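Local coordinates for alpha-hemoglobin-stabilizing protein (Homo sapiens, PDB 1Z8U), which acts as an erythroid chaperone that binds free alpha-hemoglobin and protects it from aggregation and precipitation, at residues F27-V38 / F81-L89. The protein carries 1 engineered substitution. Numbering follows the deposited sequence.
Sequences FNDALVSEEDMV and FLAKYRDFL. Engineered in segment 27-38: A30 (natural residue Pro).
F27 touches three aromatic rings of the other segment at once: it takes the edge of Y85 on its face and turns its own edge toward F81 and F88. The planes of F27 and Y85 stand at 85°, with Y85 CD2 over the centre of the F27 ring. The pair with F81 is an offset edge-to-face one, with F27 CE1 3.8 Å from F81 CE1. Towards F88, F27 also brings its CB, which sits squarely over that ring, 3.5 Å from the centroid. CG of F27 lies beside the backbone N (chi1 -71°), which carries the ring across to helix 60-86. There F27 CE2 comes within 3.3 Å of Y85 CA.

With CG anti to its backbone N, Y85 reaches the other way, into the loop that joins helix 5-23 to helix 34-52. The phenol OH of Y85 donates to V32 O, which lies in the ring plane; the modelled 2.4 Å is very short and its exact value doubtful. CB of A30, an engineered alanine where the natural residue is proline, touches the same ring at its edge. M37 covers one face of Y85: its chain bends so that M37 CE lies over the ring, 3.5 Å from Y85 CE2. The M37 sulfur is at the edge of F81, a Met-aromatic contact.

The first turn of helix 34-52 is capped by S33, whose OG accepts from D36 N. Residues 34-38 run nearly antiparallel to residues 81-86 (159°). At the solvent-exposed margin, E34 OE2 is 3.7 Å from R86 NH1, a long salt bridge.

At this end of the three-helix bundle an aromatic cluster packs the loop against helix 60-86 and the residues after it. The hydrogen bond, though its length is uncertain, would give the buried phenol a polar partner and tie the loop to helix 60-86; the long salt bridge probably adds little.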
loop_
_atom_site.group_PDB
_atom_site.type_symbol
_atom_site.label_atom_id
_atom_site.label_comp_id
_atom_site.label_asym_id
_atom_site.label_seq_id
_atom_site.Cartn_x
_atom_site.Cartn_y
_atom_site.Cartn_z
ATOM N N PHE A 27 -11.380 7.751 -5.163
ATOM C CA PHE A 27 -11.891 6.859 -6.194
ATOM C C PHE A 27 -11.543 7.210 -7.632
ATOM O O PHE A 27 -11.273 6.315 -8.426
ATOM C CB PHE A 27 -13.407 6.698 -6.051
ATOM C CG PHE A 27 -13.827 5.899 -4.845
ATOM C CD1 PHE A 27 -12.877 5.340 -3.991
ATOM C CD2 PHE A 27 -15.172 5.698 -4.566
ATOM C CE1 PHE A 27 -13.265 4.593 -2.879
ATOM C CE2 PHE A 27 -15.568 4.952 -3.457
ATOM C CZ PHE A 27 -14.612 4.398 -2.613
ATOM N N ASN A 28 -11.541 8.488 -7.991
ATOM C CA ASN A 28 -11.217 8.841 -9.372
ATOM C C ASN A 28 -9.818 8.382 -9.743
ATOM O O ASN A 28 -9.405 8.484 -10.898
ATOM C CB ASN A 28 -11.342 10.348 -9.606
ATOM C CG ASN A 28 -12.694 10.739 -10.171
ATOM O OD1 ASN A 28 -13.141 10.181 -11.172
ATOM N ND2 ASN A 28 -13.351 11.704 -9.534
ATOM N N ASP A 29 -9.099 7.862 -8.754
ATOM C CA ASP A 29 -7.741 7.383 -8.963
ATOM C C ASP A 29 -7.582 5.918 -8.540
ATOM O O ASP A 29 -6.683 5.585 -7.758
ATOM C CB ASP A 29 -6.754 8.265 -8.182
ATOM C CG ASP A 29 -6.930 9.747 -8.479
ATOM O OD1 ASP A 29 -6.913 10.128 -9.668
ATOM O OD2 ASP A 29 -7.082 10.533 -7.523
ATOM N N ALA A 30 -8.449 5.047 -9.058
ATOM C CA ALA A 30 -8.393 3.624 -8.726
ATOM C C ALA A 30 -8.128 2.724 -9.934
ATOM O O ALA A 30 -7.260 1.852 -9.879
ATOM C CB ALA A 30 -9.684 3.198 -8.044
ATOM N N LEU A 31 -8.872 2.944 -11.018
ATOM C CA LEU A 31 -8.756 2.144 -12.243
ATOM C C LEU A 31 -8.587 0.657 -11.963
ATOM O O LEU A 31 -8.266 -0.125 -12.861
ATOM C CB LEU A 31 -7.595 2.620 -13.123
ATOM C CG LEU A 31 -7.752 3.964 -13.842
ATOM C CD1 LEU A 31 -6.483 4.275 -14.633
ATOM C CD2 LEU A 31 -8.965 3.908 -14.762
ATOM N N VAL A 32 -8.799 0.271 -10.713
ATOM C CA VAL A 32 -8.693 -1.117 -10.326
ATOM C C VAL A 32 -10.115 -1.676 -10.331
ATOM O O VAL A 32 -11.075 -0.955 -10.046
ATOM C CB VAL A 32 -8.059 -1.253 -8.926
ATOM C CG1 VAL A 32 -8.920 -0.563 -7.893
ATOM C CG2 VAL A 32 -7.882 -2.708 -8.581
ATOM N N SER A 33 -10.256 -2.951 -10.676
ATOM C CA SER A 33 -11.567 -3.579 -10.723
ATOM C C SER A 33 -12.117 -3.832 -9.318
ATOM O O SER A 33 -11.398 -3.731 -8.322
ATOM C CB SER A 33 -11.479 -4.895 -11.492
ATOM O OG SER A 33 -10.713 -5.853 -10.782
ATOM N N GLU A 34 -13.400 -4.151 -9.237
ATOM C CA GLU A 34 -14.035 -4.430 -7.953
ATOM C C GLU A 34 -13.344 -5.644 -7.331
ATOM O O GLU A 34 -13.116 -5.713 -6.117
ATOM C CB GLU A 34 -15.525 -4.734 -8.165
ATOM C CG GLU A 34 -16.288 -5.111 -6.893
ATOM C CD GLU A 34 -17.731 -5.496 -7.168
ATOM O OE1 GLU A 34 -18.488 -4.640 -7.668
ATOM O OE2 GLU A 34 -18.102 -6.654 -6.884
ATOM N N GLU A 35 -13.019 -6.594 -8.198
ATOM C CA GLU A 35 -12.360 -7.829 -7.821
ATOM C C GLU A 35 -11.009 -7.551 -7.154
ATOM O O GLU A 35 -10.704 -8.117 -6.096
ATOM C CB GLU A 35 -12.159 -8.682 -9.070
ATOM C CG GLU A 35 -12.157 -10.168 -8.833
ATOM C CD GLU A 35 -11.780 -10.935 -10.082
ATOM O OE1 GLU A 35 -12.033 -12.161 -10.139
ATOM O OE2 GLU A 35 -11.222 -10.309 -11.009
ATOM N N ASP A 36 -10.204 -6.677 -7.762
ATOM C CA ASP A 36 -8.896 -6.362 -7.192
ATOM C C ASP A 36 -8.986 -5.376 -6.045
ATOM O O ASP A 36 -8.146 -5.398 -5.155
ATOM C CB ASP A 36 -7.927 -5.824 -8.249
ATOM C CG ASP A 36 -7.727 -6.783 -9.397
ATOM O OD1 ASP A 36 -7.506 -7.984 -9.146
ATOM O OD2 ASP A 36 -7.790 -6.326 -10.552
ATOM N N MET A 37 -9.983 -4.502 -6.054
ATOM C CA MET A 37 -10.113 -3.578 -4.935
ATOM C C MET A 37 -10.328 -4.420 -3.674
ATOM O O MET A 37 -9.894 -4.048 -2.587
ATOM C CB MET A 37 -11.293 -2.623 -5.126
ATOM C CG MET A 37 -11.527 -1.702 -3.921
ATOM S SD MET A 37 -10.072 -0.718 -3.463
ATOM C CE MET A 37 -10.353 0.787 -4.390
ATOM N N VAL A 38 -10.994 -5.562 -3.822
ATOM C CA VAL A 38 -11.216 -6.434 -2.677
ATOM C C VAL A 38 -9.880 -6.969 -2.188
ATOM O O VAL A 38 -9.597 -6.970 -0.993
ATOM C CB VAL A 38 -12.134 -7.626 -3.026
ATOM C CG1 VAL A 38 -12.133 -8.649 -1.878
ATOM C CG2 VAL A 38 -13.542 -7.120 -3.273
ATOM N N PHE A 81 -17.074 0.987 2.725
ATOM C CA PHE A 81 -16.063 1.411 1.759
ATOM C C PHE A 81 -16.243 0.659 0.451
ATOM O O PHE A 81 -16.341 1.262 -0.616
ATOM C CB PHE A 81 -14.663 1.133 2.314
ATOM C CG PHE A 81 -13.544 1.527 1.386
ATOM C CD1 PHE A 81 -13.091 2.843 1.334
ATOM C CD2 PHE A 81 -12.930 0.575 0.573
ATOM C CE1 PHE A 81 -12.039 3.203 0.489
ATOM C CE2 PHE A 81 -11.879 0.924 -0.275
ATOM C CZ PHE A 81 -11.431 2.238 -0.317
ATOM N N LEU A 82 -16.284 -0.664 0.541
ATOM C CA LEU A 82 -16.457 -1.494 -0.641
ATOM C C LEU A 82 -17.756 -1.163 -1.365
ATOM O O LEU A 82 -17.803 -1.137 -2.593
ATOM C CB LEU A 82 -16.453 -2.974 -0.256
ATOM C CG LEU A 82 -15.141 -3.559 0.275
ATOM C CD1 LEU A 82 -15.377 -5.005 0.694
ATOM C CD2 LEU A 82 -14.054 -3.475 -0.797
ATOM N N ALA A 83 -18.809 -0.910 -0.593
ATOM C CA ALA A 83 -20.116 -0.589 -1.158
ATOM C C ALA A 83 -20.084 0.728 -1.924
ATOM O O ALA A 83 -20.558 0.808 -3.061
ATOM C CB ALA A 83 -21.157 -0.521 -0.054
ATOM N N LYS A 84 -19.533 1.763 -1.298
ATOM C CA LYS A 84 -19.453 3.055 -1.954
ATOM C C LYS A 84 -18.635 2.904 -3.233
ATOM O O LYS A 84 -19.032 3.394 -4.289
ATOM C CB LYS A 84 -18.809 4.094 -1.038
ATOM C CG LYS A 84 -18.909 5.510 -1.587
ATOM C CD LYS A 84 -18.143 6.519 -0.740
ATOM C CE LYS A 84 -18.191 7.906 -1.372
ATOM N NZ LYS A 84 -17.322 8.880 -0.657
ATOM N N TYR A 85 -17.500 2.213 -3.141
ATOM C CA TYR A 85 -16.650 2.000 -4.308
ATOM C C TYR A 85 -17.368 1.133 -5.324
ATOM O O TYR A 85 -17.187 1.283 -6.527
ATOM C CB TYR A 85 -15.331 1.330 -3.913
ATOM C CG TYR A 85 -14.389 1.126 -5.081
ATOM C CD1 TYR A 85 -14.326 -0.095 -5.756
ATOM C CD2 TYR A 85 -13.578 2.169 -5.533
ATOM C CE1 TYR A 85 -13.479 -0.270 -6.855
ATOM C CE2 TYR A 85 -12.734 2.010 -6.626
ATOM C CZ TYR A 85 -12.687 0.790 -7.284
ATOM O OH TYR A 85 -11.847 0.645 -8.367
ATOM N N ARG A 86 -18.181 0.213 -4.828
ATOM C CA ARG A 86 -18.937 -0.672 -5.693
ATOM C C ARG A 86 -19.868 0.203 -6.520
ATOM O O ARG A 86 -20.089 -0.047 -7.705
ATOM C CB ARG A 86 -19.758 -1.639 -4.850
ATOM C CG ARG A 86 -20.173 -2.898 -5.573
ATOM C CD ARG A 86 -19.445 -4.084 -4.982
ATOM N NE ARG A 86 -19.692 -4.202 -3.548
ATOM C CZ ARG A 86 -19.085 -5.080 -2.760
ATOM N NH1 ARG A 86 -18.191 -5.918 -3.266
ATOM N NH2 ARG A 86 -19.372 -5.119 -1.468
ATOM N N ASP A 87 -20.405 1.236 -5.878
ATOM C CA ASP A 87 -21.319 2.167 -6.529
ATOM C C ASP A 87 -20.550 3.291 -7.219
ATOM O O ASP A 87 -21.009 4.430 -7.283
ATOM C CB ASP A 87 -22.299 2.750 -5.504
ATOM C CG ASP A 87 -23.403 3.579 -6.151
ATOM O OD1 ASP A 87 -24.103 3.048 -7.043
ATOM O OD2 ASP A 87 -23.574 4.758 -5.766
ATOM N N PHE A 88 -19.374 2.958 -7.738
ATOM C CA PHE A 88 -18.550 3.926 -8.444
ATOM C C PHE A 88 -18.384 3.399 -9.862
ATOM O O PHE A 88 -17.837 4.071 -10.732
ATOM C CB PHE A 88 -17.186 4.066 -7.766
ATOM C CG PHE A 88 -16.383 5.236 -8.255
ATOM C CD1 PHE A 88 -16.837 6.536 -8.058
ATOM C CD2 PHE A 88 -15.178 5.042 -8.919
ATOM C CE1 PHE A 88 -16.102 7.627 -8.519
ATOM C CE2 PHE A 88 -14.437 6.125 -9.384
ATOM C CZ PHE A 88 -14.899 7.420 -9.183
ATOM N N LEU A 89 -18.865 2.176 -10.074
ATOM C CA LEU A 89 -18.817 1.513 -11.375
ATOM C C LEU A 89 -19.978 2.025 -12.221
ATOM O O LEU A 89 -19.778 2.654 -13.262
ATOM C CB LEU A 89 -18.956 -0.001 -11.191
ATOM C CG LEU A 89 -19.257 -0.855 -12.428
ATOM C CD1 LEU A 89 -18.014 -0.962 -13.306
ATOM C CD2 LEU A 89 -19.716 -2.241 -11.989
#